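PDB 7MI0: glycosyltransferase from Rickettsia africae, which probably transfers a sugar from an activated donor to an acceptor, as a GT-B fold glycosyltransferase with two Rossmann-like domains. Local coordinates for residues Y21-V27 against H51-S57; I93-K98 against A119-A125; S223-V229 against A295-E300; L237-F242 against I349-F353; N331-F335 against I364-A368. All coordinates share one frame; numbering follows the deposited sequence.

Interaction 1. Residues Y21-V27 against H51-S57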
# COMPACT_ATOMS: atom_id res chain seq x y z
N TYR A 21 -0.81 2.82 -26.62
CA TYR A 21 0.04 1.70 -26.23
C TYR A 21 -0.80 0.53 -25.73
O TYR A 21 -1.96 0.68 -25.35
CB TYR A 21 1.03 2.10 -25.13
CG TYR A 21 1.82 3.37 -25.39
CD1 TYR A 21 2.43 3.59 -26.62
CD2 TYR A 21 1.93 4.35 -24.41
CE1 TYR A 21 3.15 4.75 -26.86
CE2 TYR A 21 2.65 5.51 -24.64
CZ TYR A 21 3.25 5.71 -25.86
OH TYR A 21 3.96 6.88 -26.09
N THR A 22 -0.18 -0.65 -25.71
CA THR A 22 -0.79 -1.84 -25.12
C THR A 22 0.08 -2.30 -23.96
O THR A 22 1.23 -2.70 -24.16
CB THR A 22 -0.96 -2.95 -26.16
OG1 THR A 22 -1.71 -2.44 -27.27
CG2 THR A 22 -1.70 -4.14 -25.56
N ILE A 23 -0.45 -2.22 -22.75
CA ILE A 23 0.28 -2.56 -21.54
C ILE A 23 -0.31 -3.83 -20.96
O ILE A 23 -1.48 -3.86 -20.56
CB ILE A 23 0.24 -1.42 -20.51
CG1 ILE A 23 0.70 -0.11 -21.15
CG2 ILE A 23 1.09 -1.79 -19.30
CD1 ILE A 23 2.09 -0.17 -21.74
N LEU A 24 0.50 -4.87 -20.90
CA LEU A 24 0.13 -6.14 -20.29
C LEU A 24 0.74 -6.20 -18.89
O LEU A 24 1.97 -6.15 -18.75
CB LEU A 24 0.61 -7.31 -21.16
CG LEU A 24 0.54 -8.75 -20.63
CD1 LEU A 24 -0.85 -9.11 -20.20
CD2 LEU A 24 1.02 -9.71 -21.70
N GLN A 25 -0.11 -6.26 -17.87
CA GLN A 25 0.34 -6.39 -16.49
C GLN A 25 0.17 -7.83 -16.02
O GLN A 25 -0.86 -8.46 -16.29
CB GLN A 25 -0.42 -5.45 -15.56
CG GLN A 25 -0.35 -3.98 -15.93
CD GLN A 25 -0.83 -3.07 -14.81
OE1 GLN A 25 -0.13 -2.89 -13.82
NE2 GLN A 25 -2.02 -2.51 -14.96
N VAL A 26 1.17 -8.34 -15.32
CA VAL A 26 1.16 -9.70 -14.80
C VAL A 26 1.12 -9.62 -13.27
O VAL A 26 2.03 -9.05 -12.66
CB VAL A 26 2.38 -10.50 -15.28
CG1 VAL A 26 2.19 -11.98 -15.00
CG2 VAL A 26 2.61 -10.26 -16.77
N VAL A 27 0.08 -10.18 -12.67
CA VAL A 27 -0.15 -10.12 -11.23
C VAL A 27 0.04 -11.52 -10.65
O VAL A 27 -0.52 -12.48 -11.19
CB VAL A 27 -1.55 -9.59 -10.89
CG1 VAL A 27 -1.71 -9.46 -9.39
CG2 VAL A 27 -1.78 -8.27 -11.58
N HIS A 51 -5.51 4.02 -24.16
CA HIS A 51 -4.56 2.92 -24.23
C HIS A 51 -5.28 1.61 -23.93
O HIS A 51 -6.42 1.59 -23.46
CB HIS A 51 -3.40 3.13 -23.25
CG HIS A 51 -2.64 4.40 -23.48
ND1 HIS A 51 -1.95 4.66 -24.65
CD2 HIS A 51 -2.48 5.50 -22.70
CE1 HIS A 51 -1.39 5.85 -24.57
NE2 HIS A 51 -1.69 6.38 -23.40
N THR A 52 -4.60 0.50 -24.21
CA THR A 52 -5.23 -0.81 -24.07
C THR A 52 -4.58 -1.58 -22.94
O THR A 52 -3.45 -2.06 -23.09
CB THR A 52 -5.15 -1.60 -25.38
OG1 THR A 52 -5.94 -0.95 -26.39
CG2 THR A 52 -5.67 -3.01 -25.17
N PRO A 53 -5.24 -1.72 -21.79
CA PRO A 53 -4.69 -2.55 -20.72
C PRO A 53 -5.13 -3.99 -20.86
O PRO A 53 -6.25 -4.30 -21.27
CB PRO A 53 -5.28 -1.91 -19.46
CG PRO A 53 -6.59 -1.40 -19.90
CD PRO A 53 -6.42 -0.96 -21.34
N ILE A 54 -4.21 -4.89 -20.53
CA ILE A 54 -4.48 -6.31 -20.42
C ILE A 54 -3.83 -6.79 -19.13
O ILE A 54 -2.74 -6.34 -18.77
CB ILE A 54 -3.93 -7.10 -21.63
CG1 ILE A 54 -4.57 -6.61 -22.93
CG2 ILE A 54 -4.17 -8.59 -21.46
CD1 ILE A 54 -4.04 -7.31 -24.17
N ILE A 55 -4.53 -7.66 -18.40
CA ILE A 55 -4.02 -8.18 -17.14
C ILE A 55 -4.04 -9.70 -17.19
O ILE A 55 -5.09 -10.32 -17.39
CB ILE A 55 -4.84 -7.66 -15.94
CG1 ILE A 55 -4.61 -6.16 -15.78
CG2 ILE A 55 -4.44 -8.39 -14.67
CD1 ILE A 55 -5.53 -5.52 -14.78
N ILE A 56 -2.86 -10.30 -17.03
CA ILE A 56 -2.74 -11.73 -16.80
C ILE A 56 -2.67 -11.97 -15.30
O ILE A 56 -1.83 -11.38 -14.60
CB ILE A 56 -1.51 -12.31 -17.51
CG1 ILE A 56 -1.73 -12.32 -19.02
CG2 ILE A 56 -1.22 -13.71 -17.03
CD1 ILE A 56 -0.53 -12.82 -19.80
N SER A 57 -3.55 -12.82 -14.79
CA SER A 57 -3.65 -13.11 -13.37
C SER A 57 -3.94 -14.59 -13.19
O SER A 57 -4.33 -15.29 -14.12
CB SER A 57 -4.73 -12.25 -12.71
OG SER A 57 -5.14 -12.80 -11.46
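His51 accepts the backbone N-H of Tyr21 through its ring nitrogen: Tyr21 N lies 2.9 Å from His51 ND1, near the edge of the imidazole and tilted 18° from its plane. The two rings run side by side, their planes 4° apart but slid so far that they barely overlap, with Tyr21 CD2 3.6 Å from His51 CE1. From there the backbones zip up in parallel. Tyr21 O takes Thr52 N at 2.9 Å, Thr52 O takes Ile23 N, and Ile23 O takes Ile54 N; Gln25 N then reaches Ile54 O at 2.8 Å, Gln25 O receives Ile56 N, and Val27 N closes on Ile56 O. These are the two ends of a beta-alpha-beta crossover in the N-terminal Rossmann-like domain, joined through helix 35-48. Thr22, Leu24 and Val26 bond instead to the next strand, 104-107, and its approach, whereas Ile55 pairs with Leu72 in strand 72-75. Pro53, which has no N-H to offer, sits where its N faces away from strand 22-26. Apolar branches fill the face shared by Leu24 and Ile56, where Leu24 CD1 rests 3.5 Å from Ile56 CG1. On the opposite face, Gln25 NE2 makes a weak hydrogen bond to Thr39 O.

Interaction 2. Residues I93-K98 against A119-A125; sequences IAEIIK and ATKWTNA
With OG1 lying between its own backbone N and carbonyl carbon (chi1 61°), Thr123 folds its hydroxyl back onto Ala119 O, while Ile97 holds CG1 beside its N and extends CD1 (chi2 -180°) to that same hydroxyl. The pair joins helix 83-100 to the C-terminal end of helix 114-122, two neighbouring helices that both lean on Val105 of strand 104-107 and so cover one face of the N-terminal Rossmann-like sheet. Thr123 OG1 donates to Ala119 O at 2.8 Å, so the hydroxyl is satisfied within its own segment, and Ile97 CD1 and CG2 can both lie against OG1 at 3.6 Å. Ile97 then spreads its branches: CD1 lies 3.9 Å from Ala119 CB, and CG2 is equally far from Ala125 CB. Alanines suit these places because their short side chains let the helices come close, the CA atoms of Ala94 and Ala119 being 4.7 Å apart. One turn earlier on helix 83-100, Ile93 CG2 sits 3.6 Å from Ala119 CB. At the solvent edge the bent chain of Lys98 passes obliquely by Thr123, bringing NZ 3.9 Å from Thr123 CG2.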
# COMPACT_ATOMS: atom_id res chain seq x y z
N ILE A 93 2.44 -16.35 -23.12
CA ILE A 93 2.53 -14.90 -23.01
C ILE A 93 3.03 -14.31 -24.33
O ILE A 93 2.48 -13.33 -24.83
CB ILE A 93 3.44 -14.50 -21.84
CG1 ILE A 93 2.96 -15.14 -20.54
CG2 ILE A 93 3.51 -12.99 -21.70
CD1 ILE A 93 3.89 -14.93 -19.37
N ALA A 94 4.08 -14.90 -24.89
CA ALA A 94 4.62 -14.42 -26.16
C ALA A 94 3.56 -14.41 -27.25
O ALA A 94 3.49 -13.48 -28.06
CB ALA A 94 5.81 -15.28 -26.58
N GLU A 95 2.71 -15.45 -27.29
CA GLU A 95 1.64 -15.46 -28.28
C GLU A 95 0.60 -14.38 -27.98
O GLU A 95 0.06 -13.76 -28.90
CB GLU A 95 1.01 -16.84 -28.35
CG GLU A 95 1.90 -17.88 -29.02
CD GLU A 95 2.42 -17.42 -30.38
OE1 GLU A 95 1.62 -16.93 -31.20
OE2 GLU A 95 3.64 -17.55 -30.62
N ILE A 96 0.32 -14.14 -26.69
CA ILE A 96 -0.52 -13.01 -26.32
C ILE A 96 0.11 -11.71 -26.78
O ILE A 96 -0.56 -10.84 -27.34
CB ILE A 96 -0.77 -13.01 -24.80
CG1 ILE A 96 -1.79 -14.08 -24.41
CG2 ILE A 96 -1.23 -11.64 -24.33
CD1 ILE A 96 -1.74 -14.46 -22.94
N ILE A 97 1.42 -11.56 -26.57
CA ILE A 97 2.13 -10.36 -27.02
C ILE A 97 1.92 -10.14 -28.51
O ILE A 97 1.50 -9.07 -28.95
CB ILE A 97 3.62 -10.44 -26.66
CG1 ILE A 97 3.81 -10.48 -25.14
CG2 ILE A 97 4.38 -9.28 -27.27
CD1 ILE A 97 5.25 -10.56 -24.72
N LYS A 98 2.21 -11.17 -29.31
CA LYS A 98 2.07 -11.05 -30.76
C LYS A 98 0.63 -10.75 -31.15
O LYS A 98 0.38 -10.00 -32.11
CB LYS A 98 2.55 -12.32 -31.45
CG LYS A 98 4.02 -12.64 -31.23
CD LYS A 98 4.39 -14.00 -31.82
CE LYS A 98 5.85 -14.33 -31.55
NZ LYS A 98 6.77 -13.30 -32.11
N ALA A 119 9.27 -14.10 -22.40
CA ALA A 119 8.33 -13.69 -23.43
C ALA A 119 8.78 -12.40 -24.10
O ALA A 119 8.61 -12.23 -25.32
CB ALA A 119 6.93 -13.53 -22.85
N THR A 120 9.37 -11.48 -23.33
CA THR A 120 9.82 -10.22 -23.91
C THR A 120 11.16 -10.37 -24.60
O THR A 120 11.41 -9.67 -25.60
CB THR A 120 9.89 -9.14 -22.83
OG1 THR A 120 10.79 -9.55 -21.79
CG2 THR A 120 8.51 -8.89 -22.23
N LYS A 121 12.03 -11.25 -24.09
CA LYS A 121 13.31 -11.50 -24.75
C LYS A 121 13.12 -11.98 -26.18
O LYS A 121 13.94 -11.68 -27.05
CB LYS A 121 14.12 -12.53 -23.94
CG LYS A 121 15.45 -12.96 -24.58
CD LYS A 121 15.97 -14.28 -24.00
CE LYS A 121 16.98 -14.97 -24.94
NZ LYS A 121 17.08 -16.46 -24.74
N TRP A 122 12.03 -12.70 -26.44
CA TRP A 122 11.76 -13.29 -27.75
C TRP A 122 10.95 -12.39 -28.67
O TRP A 122 10.94 -12.62 -29.89
CB TRP A 122 11.00 -14.60 -27.58
CG TRP A 122 11.75 -15.61 -26.79
CD1 TRP A 122 13.09 -15.64 -26.55
CD2 TRP A 122 11.19 -16.75 -26.12
NE1 TRP A 122 13.41 -16.74 -25.78
CE2 TRP A 122 12.26 -17.43 -25.50
CE3 TRP A 122 9.90 -17.26 -25.98
CZ2 TRP A 122 12.07 -18.60 -24.76
CZ3 TRP A 122 9.71 -18.41 -25.25
CH2 TRP A 122 10.79 -19.07 -24.65
N THR A 123 10.27 -11.38 -28.13
CA THR A 123 9.41 -10.51 -28.91
C THR A 123 9.93 -9.07 -28.84
O THR A 123 10.95 -8.78 -28.22
CB THR A 123 7.96 -10.59 -28.42
OG1 THR A 123 7.91 -10.17 -27.05
CG2 THR A 123 7.45 -12.02 -28.51
N ASN A 124 9.21 -8.17 -29.50
CA ASN A 124 9.57 -6.76 -29.47
C ASN A 124 9.15 -6.07 -28.19
O ASN A 124 9.54 -4.91 -27.98
CB ASN A 124 8.94 -6.04 -30.66
CG ASN A 124 9.58 -6.43 -31.97
OD1 ASN A 124 10.80 -6.64 -32.03
ND2 ASN A 124 8.78 -6.53 -33.03
N ALA A 125 8.39 -6.74 -27.33
CA ALA A 125 7.90 -6.11 -26.11
C ALA A 125 9.05 -5.74 -25.18
O ALA A 125 10.16 -6.27 -25.27
CB ALA A 125 6.93 -7.05 -25.39

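Interaction 3. Residues S223-V229 against A295-E300; sequences SWKGHLV and ASIEPE
Trp224 can be followed outward along the loop formed by Ala295-Glu300. Its CB lies 3.9 Å from Glu298 CD, beside the extended chain of that glutamate. Because CG stands between the backbone N and the carbonyl carbon (chi1 57°), the indole is laid along the loop; CE3 comes 3.9 Å from Glu298 O. The six-membered ring then offers its rim to Glu300, whose CG approaches CZ3 at 3.4 Å in the indole plane, CH2 lying a little farther off. The carboxylate is turned 78° from the ring. One indole face is touched near its rim by CD of Lys225. Both segments belong to the C-terminal Rossmann-like domain of the GT-B fold: the first leads through a 3-10 turn into helix 227-235, and the second follows strand 291-294. Lys225, and Glu300, apparently the first glutamate of an E-x7-E motif, probably correspond to residues that border the nucleotide-sugar donor pocket in related GT4 enzymes. Lys225 NZ and Glu300 OE2 are modelled implausibly close, so the salt bridge between them is doubtful in detail. The backbones are joined more surely, Ile297 N donating to Trp224 O at 3.0 Å. Gly226 holds the N-cap position with a positive phi of 98°, a conformation that suits glycine, and its CA makes a CA-H...O contact with Ala295 O. Beyond it, Val229 CG2 packs 4.1 Å from Ile297 CG2.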
# COMPACT_ATOMS: atom_id res chain seq x y z
N SER A 223 0.73 -10.02 13.93
CA SER A 223 1.58 -9.72 15.09
C SER A 223 2.48 -8.52 14.84
O SER A 223 2.61 -7.65 15.72
CB SER A 223 2.42 -10.95 15.47
OG SER A 223 3.28 -11.33 14.41
N TRP A 224 3.10 -8.44 13.67
CA TRP A 224 4.06 -7.38 13.41
C TRP A 224 3.41 -6.02 13.16
O TRP A 224 4.14 -5.04 12.93
CB TRP A 224 4.96 -7.76 12.23
CG TRP A 224 4.21 -8.05 10.97
CD1 TRP A 224 3.67 -9.25 10.59
CD2 TRP A 224 3.94 -7.13 9.90
NE1 TRP A 224 3.08 -9.13 9.36
CE2 TRP A 224 3.22 -7.84 8.91
CE3 TRP A 224 4.22 -5.78 9.69
CZ2 TRP A 224 2.79 -7.24 7.73
CZ3 TRP A 224 3.79 -5.18 8.52
CH2 TRP A 224 3.08 -5.91 7.55
N LYS A 225 2.08 -5.92 13.21
CA LYS A 225 1.42 -4.63 13.04
C LYS A 225 1.51 -3.75 14.28
O LYS A 225 1.34 -2.53 14.16
CB LYS A 225 -0.05 -4.83 12.67
CG LYS A 225 -0.29 -5.10 11.19
CD LYS A 225 0.18 -3.96 10.31
CE LYS A 225 -0.16 -4.23 8.86
NZ LYS A 225 0.34 -3.16 7.96
N GLY A 226 1.76 -4.32 15.46
CA GLY A 226 1.97 -3.55 16.66
C GLY A 226 0.78 -3.38 17.58
O GLY A 226 0.84 -2.55 18.50
N HIS A 227 -0.30 -4.15 17.37
CA HIS A 227 -1.46 -4.04 18.24
C HIS A 227 -1.08 -4.17 19.71
O HIS A 227 -1.54 -3.39 20.55
CB HIS A 227 -2.49 -5.11 17.86
CG HIS A 227 -3.14 -4.88 16.53
ND1 HIS A 227 -2.50 -5.17 15.34
CD2 HIS A 227 -4.35 -4.38 16.20
CE1 HIS A 227 -3.30 -4.86 14.33
NE2 HIS A 227 -4.43 -4.38 14.83
N LEU A 228 -0.23 -5.15 20.04
CA LEU A 228 0.16 -5.35 21.43
C LEU A 228 0.85 -4.12 22.01
O LEU A 228 0.63 -3.76 23.17
CB LEU A 228 1.06 -6.58 21.55
CG LEU A 228 0.45 -7.92 21.13
CD1 LEU A 228 1.49 -9.02 21.15
CD2 LEU A 228 -0.74 -8.27 22.02
N VAL A 229 1.69 -3.45 21.20
CA VAL A 229 2.40 -2.27 21.68
C VAL A 229 1.42 -1.13 21.95
O VAL A 229 1.55 -0.41 22.94
CB VAL A 229 3.48 -1.85 20.67
CG1 VAL A 229 4.25 -0.64 21.20
CG2 VAL A 229 4.43 -3.00 20.39
N ALA A 295 1.57 1.26 13.98
CA ALA A 295 2.48 0.88 15.06
C ALA A 295 3.33 -0.32 14.67
O ALA A 295 3.78 -1.07 15.54
CB ALA A 295 1.70 0.59 16.34
N SER A 296 3.56 -0.52 13.37
CA SER A 296 4.25 -1.71 12.91
C SER A 296 5.66 -1.77 13.47
O SER A 296 6.38 -0.76 13.48
CB SER A 296 4.29 -1.73 11.38
OG SER A 296 3.00 -1.54 10.83
N ILE A 297 6.05 -2.94 13.96
CA ILE A 297 7.38 -3.14 14.53
C ILE A 297 8.32 -3.82 13.55
O ILE A 297 9.51 -3.98 13.86
CB ILE A 297 7.30 -3.93 15.84
CG1 ILE A 297 6.69 -5.31 15.61
CG2 ILE A 297 6.48 -3.16 16.86
CD1 ILE A 297 6.43 -6.08 16.87
N GLU A 298 7.83 -4.23 12.38
CA GLU A 298 8.64 -4.68 11.27
C GLU A 298 8.36 -3.79 10.06
O GLU A 298 7.22 -3.37 9.86
CB GLU A 298 8.36 -6.16 10.93
CG GLU A 298 8.90 -7.13 11.99
CD GLU A 298 8.71 -8.60 11.62
OE1 GLU A 298 8.68 -8.93 10.42
OE2 GLU A 298 8.60 -9.43 12.55
N PRO A 299 9.38 -3.47 9.27
CA PRO A 299 9.23 -2.39 8.29
C PRO A 299 8.21 -2.73 7.21
O PRO A 299 8.02 -3.89 6.84
CB PRO A 299 10.63 -2.25 7.70
CG PRO A 299 11.25 -3.60 7.88
CD PRO A 299 10.70 -4.13 9.18
N GLU A 300 7.56 -1.69 6.71
CA GLU A 300 6.61 -1.80 5.61
C GLU A 300 7.13 -0.99 4.43
O GLU A 300 7.71 0.08 4.62
CB GLU A 300 5.22 -1.31 6.02
CG GLU A 300 4.56 -2.18 7.07
CD GLU A 300 3.17 -1.70 7.43
OE1 GLU A 300 3.06 -0.63 8.08
OE2 GLU A 300 2.20 -2.39 7.06

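Interaction 4. Residues L237-F242 against I349-F353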
# COMPACT_ATOMS: atom_id res chain seq x y z
N LEU A 237 -2.20 5.17 29.61
CA LEU A 237 -3.07 6.34 29.57
C LEU A 237 -4.48 6.00 30.04
O LEU A 237 -5.46 6.58 29.57
CB LEU A 237 -3.10 6.93 28.16
CG LEU A 237 -1.77 7.19 27.44
CD1 LEU A 237 -2.03 7.57 26.00
CD2 LEU A 237 -0.97 8.27 28.14
N LYS A 238 -4.59 5.04 30.97
CA LYS A 238 -5.90 4.65 31.49
C LYS A 238 -6.63 5.80 32.18
O LYS A 238 -7.85 5.72 32.38
CB LYS A 238 -5.75 3.47 32.46
N HIS A 239 -5.91 6.87 32.54
CA HIS A 239 -6.54 8.03 33.15
C HIS A 239 -7.23 8.92 32.12
O HIS A 239 -8.27 9.52 32.43
CB HIS A 239 -5.51 8.84 33.93
CG HIS A 239 -4.28 9.19 33.15
ND1 HIS A 239 -3.21 8.34 33.01
CD2 HIS A 239 -3.96 10.31 32.46
CE1 HIS A 239 -2.28 8.91 32.27
NE2 HIS A 239 -2.71 10.11 31.92
N ARG A 240 -6.70 9.01 30.90
CA ARG A 240 -7.38 9.78 29.87
C ARG A 240 -8.63 9.05 29.40
O ARG A 240 -8.68 7.82 29.35
CB ARG A 240 -6.46 10.03 28.68
CG ARG A 240 -5.06 10.50 29.03
CD ARG A 240 -5.06 11.88 29.65
NE ARG A 240 -3.71 12.39 29.80
CZ ARG A 240 -3.37 13.41 30.59
NH1 ARG A 240 -4.27 14.04 31.33
NH2 ARG A 240 -2.10 13.79 30.63
N ASP A 241 -9.65 9.83 29.06
CA ASP A 241 -10.84 9.29 28.42
C ASP A 241 -10.62 9.26 26.92
O ASP A 241 -10.19 10.27 26.33
CB ASP A 241 -12.08 10.11 28.78
N PHE A 242 -10.87 8.12 26.30
CA PHE A 242 -10.69 7.95 24.86
C PHE A 242 -11.44 6.70 24.43
O PHE A 242 -12.04 5.99 25.24
CB PHE A 242 -9.20 7.86 24.50
CG PHE A 242 -8.48 6.73 25.17
CD1 PHE A 242 -8.45 5.46 24.60
CD2 PHE A 242 -7.82 6.93 26.38
CE1 PHE A 242 -7.78 4.42 25.23
CE2 PHE A 242 -7.15 5.89 27.00
CZ PHE A 242 -7.13 4.64 26.42
N ILE A 349 0.68 9.90 21.91
CA ILE A 349 -0.78 9.92 21.94
C ILE A 349 -1.27 10.94 22.96
O ILE A 349 -2.24 11.67 22.72
CB ILE A 349 -1.33 8.51 22.23
CG1 ILE A 349 -0.93 7.55 21.11
CG2 ILE A 349 -2.84 8.54 22.37
CD1 ILE A 349 -1.41 6.13 21.33
N ASP A 350 -0.60 11.01 24.11
CA ASP A 350 -0.95 12.00 25.11
C ASP A 350 -0.75 13.41 24.58
O ASP A 350 -1.57 14.30 24.81
CB ASP A 350 -0.14 11.77 26.38
CG ASP A 350 -0.78 12.38 27.62
OD1 ASP A 350 -2.01 12.27 27.77
OD2 ASP A 350 -0.03 12.94 28.45
N TYR A 351 0.34 13.63 23.83
CA TYR A 351 0.57 14.95 23.25
C TYR A 351 -0.56 15.35 22.31
O TYR A 351 -1.02 16.50 22.34
CB TYR A 351 1.90 14.99 22.50
CG TYR A 351 2.09 16.26 21.69
CD1 TYR A 351 2.42 17.46 22.30
CD2 TYR A 351 1.93 16.25 20.30
CE1 TYR A 351 2.59 18.62 21.56
CE2 TYR A 351 2.10 17.41 19.56
CZ TYR A 351 2.42 18.59 20.19
OH TYR A 351 2.59 19.73 19.44
N CYS A 352 -1.01 14.42 21.46
CA CYS A 352 -2.06 14.76 20.51
C CYS A 352 -3.36 15.10 21.22
O CYS A 352 -4.08 16.02 20.80
CB CYS A 352 -2.25 13.61 19.53
SG CYS A 352 -0.86 13.45 18.40
N PHE A 353 -3.68 14.38 22.29
CA PHE A 353 -4.82 14.76 23.13
C PHE A 353 -4.72 16.23 23.54
O PHE A 353 -5.70 16.98 23.46
CB PHE A 353 -4.88 13.87 24.37
CG PHE A 353 -5.31 12.46 24.10
CD1 PHE A 353 -6.01 12.14 22.94
CD2 PHE A 353 -5.01 11.44 25.00
CE1 PHE A 353 -6.40 10.83 22.69
CE2 PHE A 353 -5.40 10.13 24.76
CZ PHE A 353 -6.09 9.83 23.60
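Asp350 OD1 is gripped by two nitrogens of Arg240: NE at 2.7 Å and, weakly, NH2 at 3.2 Å. The same NH2 also donates to Asp350 OD2, 3.1 Å away, so arginine and carboxylate form a side-on, two-nitrogen salt bridge with their planes only 20° apart. Each oxygen uses its syn lone pair, and the nearly coplanar pairing limits the rotation of both groups. It ties a type I beta turn, Leu237 to Arg240, to helix 342-355; the turn lies in the loop between helix 227-235 and strand 243-247 in the C-terminal Rossmann-like domain. Asp350 reaches the arginine with CG anti to its backbone N (chi1 -158°), while Arg240 bends at chi2. Within the turn, His239 NE2 lies over one guanidinium face, near its rim. Beside the ion pair the contact becomes apolar: Ile349 and Phe353 of the helix meet Leu237 and Phe242 of the loop. Leu237 forks, CD1 meeting Ile349 CG2 at 3.8 Å and CD2 resting 4.0 Å from Asp350 CB. The aliphatic part of Arg240 serves as a hydrophobic surface too, its CB being 4.1 Å from Phe353 CE2, while the guanidinium stands nearly upright to that ring. Ile215 of strand 214-218 is touched by Ile349, Phe353 and Phe242 alike, which places the cluster against the sheet. At the far end of the Phe353 ring, CZ meets Phe242 CB at 3.8 Å.

Interaction 5. Residues N331-F335 against I364-A368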
# COMPACT_ATOMS: atom_id res chain seq x y z
N ASN A 331 6.41 16.40 13.03
CA ASN A 331 5.89 17.57 13.74
C ASN A 331 5.32 18.63 12.80
O ASN A 331 5.13 19.78 13.20
CB ASN A 331 6.95 18.20 14.65
CG ASN A 331 7.33 17.29 15.80
OD1 ASN A 331 6.50 16.55 16.31
ND2 ASN A 331 8.60 17.33 16.19
N ILE A 332 5.02 18.27 11.55
CA ILE A 332 4.50 19.25 10.60
C ILE A 332 3.32 18.67 9.85
O ILE A 332 2.26 19.31 9.73
CB ILE A 332 5.62 19.72 9.66
CG1 ILE A 332 6.51 20.73 10.39
CG2 ILE A 332 5.04 20.29 8.37
CD1 ILE A 332 7.67 21.23 9.57
N THR A 333 3.46 17.44 9.34
CA THR A 333 2.33 16.74 8.75
C THR A 333 1.96 15.48 9.51
O THR A 333 1.06 14.75 9.08
CB THR A 333 2.62 16.40 7.28
OG1 THR A 333 3.89 15.75 7.18
CG2 THR A 333 2.63 17.67 6.46
N GLY A 334 2.61 15.22 10.64
CA GLY A 334 2.39 14.01 11.40
C GLY A 334 3.52 13.83 12.39
O GLY A 334 4.36 14.71 12.56
N PHE A 335 3.54 12.65 13.02
CA PHE A 335 4.51 12.38 14.07
C PHE A 335 5.14 11.01 13.89
O PHE A 335 4.46 10.04 13.55
CB PHE A 335 3.86 12.48 15.45
CG PHE A 335 3.02 13.72 15.63
CD1 PHE A 335 3.61 14.93 15.96
CD2 PHE A 335 1.64 13.67 15.47
CE1 PHE A 335 2.84 16.07 16.13
CE2 PHE A 335 0.87 14.80 15.63
CZ PHE A 335 1.47 16.00 15.97
N ILE A 364 -1.45 21.36 11.42
CA ILE A 364 -0.90 20.07 11.02
C ILE A 364 -1.91 19.29 10.19
O ILE A 364 -1.55 18.65 9.19
CB ILE A 364 -0.46 19.27 12.26
CG1 ILE A 364 0.62 20.04 13.02
CG2 ILE A 364 -0.01 17.88 11.86
CD1 ILE A 364 1.11 19.33 14.25
N GLN A 365 -3.18 19.31 10.59
CA GLN A 365 -4.20 18.57 9.85
C GLN A 365 -4.35 19.12 8.43
O GLN A 365 -4.40 18.35 7.46
CB GLN A 365 -5.52 18.62 10.60
CG GLN A 365 -5.50 17.80 11.86
CD GLN A 365 -6.68 18.06 12.76
OE1 GLN A 365 -7.48 18.97 12.52
NE2 GLN A 365 -6.81 17.25 13.81
N GLU A 366 -4.42 20.44 8.29
CA GLU A 366 -4.46 21.05 6.97
C GLU A 366 -3.21 20.71 6.17
O GLU A 366 -3.29 20.30 5.01
CB GLU A 366 -4.62 22.57 7.08
CG GLU A 366 -5.95 23.03 7.66
CD GLU A 366 -7.14 22.62 6.82
OE1 GLU A 366 -6.99 22.54 5.58
OE2 GLU A 366 -8.22 22.38 7.40
N ALA A 367 -2.04 20.85 6.80
CA ALA A 367 -0.79 20.55 6.11
C ALA A 367 -0.72 19.10 5.66
O ALA A 367 -0.07 18.80 4.66
CB ALA A 367 0.40 20.88 7.02
N ALA A 368 -1.38 18.20 6.39
CA ALA A 368 -1.30 16.78 6.07
C ALA A 368 -2.02 16.47 4.77
O ALA A 368 -1.48 15.77 3.91
CB ALA A 368 -1.88 15.95 7.22
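Carbonyl-to-carbon contacts come first, where Ile332 and Thr333 meet Ile364 and Ala367. Here the loop that enters strand 335-337, an edge strand of the C-terminal Rossmann-like sheet, lies against helix 359-375. Ile332 O faces Ile364 CG2 at 3.4 Å and Ala367 CB at 3.6 Å, and it also receives a CA-H...O contact from Ile364. The polar bonds are made within the loop or to other neighbours: Asn331 N donates to Gly334 O at 2.7 Å, Thr333 OG1 bonds to Asn329 N, and Gln310 NE2 reaches Thr333 O. Methyl packing comes third. Thr333 has OG1 between its N and carbonyl carbon (chi1 51°), which leaves CG2 anti to the carbonyl carbon and against the helix, 3.4 Å from Ala367 O and 3.9 Å from Ala367 CB. Small alanines here let the loop come near, the CA atoms of Thr333 and Ala368 being 4.5 Å apart. Finally, Ile364, its chain extended, crosses the Phe335 side chain at about a right angle and puts CD1 3.8 Å from Phe335 CZ.

How the interactions relate
The five contacts divide between the two Rossmann-like domains of the GT-B fold. Interactions 1 and 2 share the N-terminal domain and touch: Ile96 CD1 of helix 83-100 packs 3.7 Å from Ile56 CD1, so that helix bridges the strands and helix 114-122. Interactions 3, 4 and 5 belong to the C-terminal domain, where 4 and 5 meet directly, Cys352 SG lying 3.5 Å from Phe335 CE2. Interaction 3, whose nearest atoms are about 7 Å from interaction 4 and about 9 Å from interaction 5, probably borders the donor pocket. It is also the nearest of these three to interaction 1, with centres about 34 Å apart, consistent with a position towards the interdomain cleft.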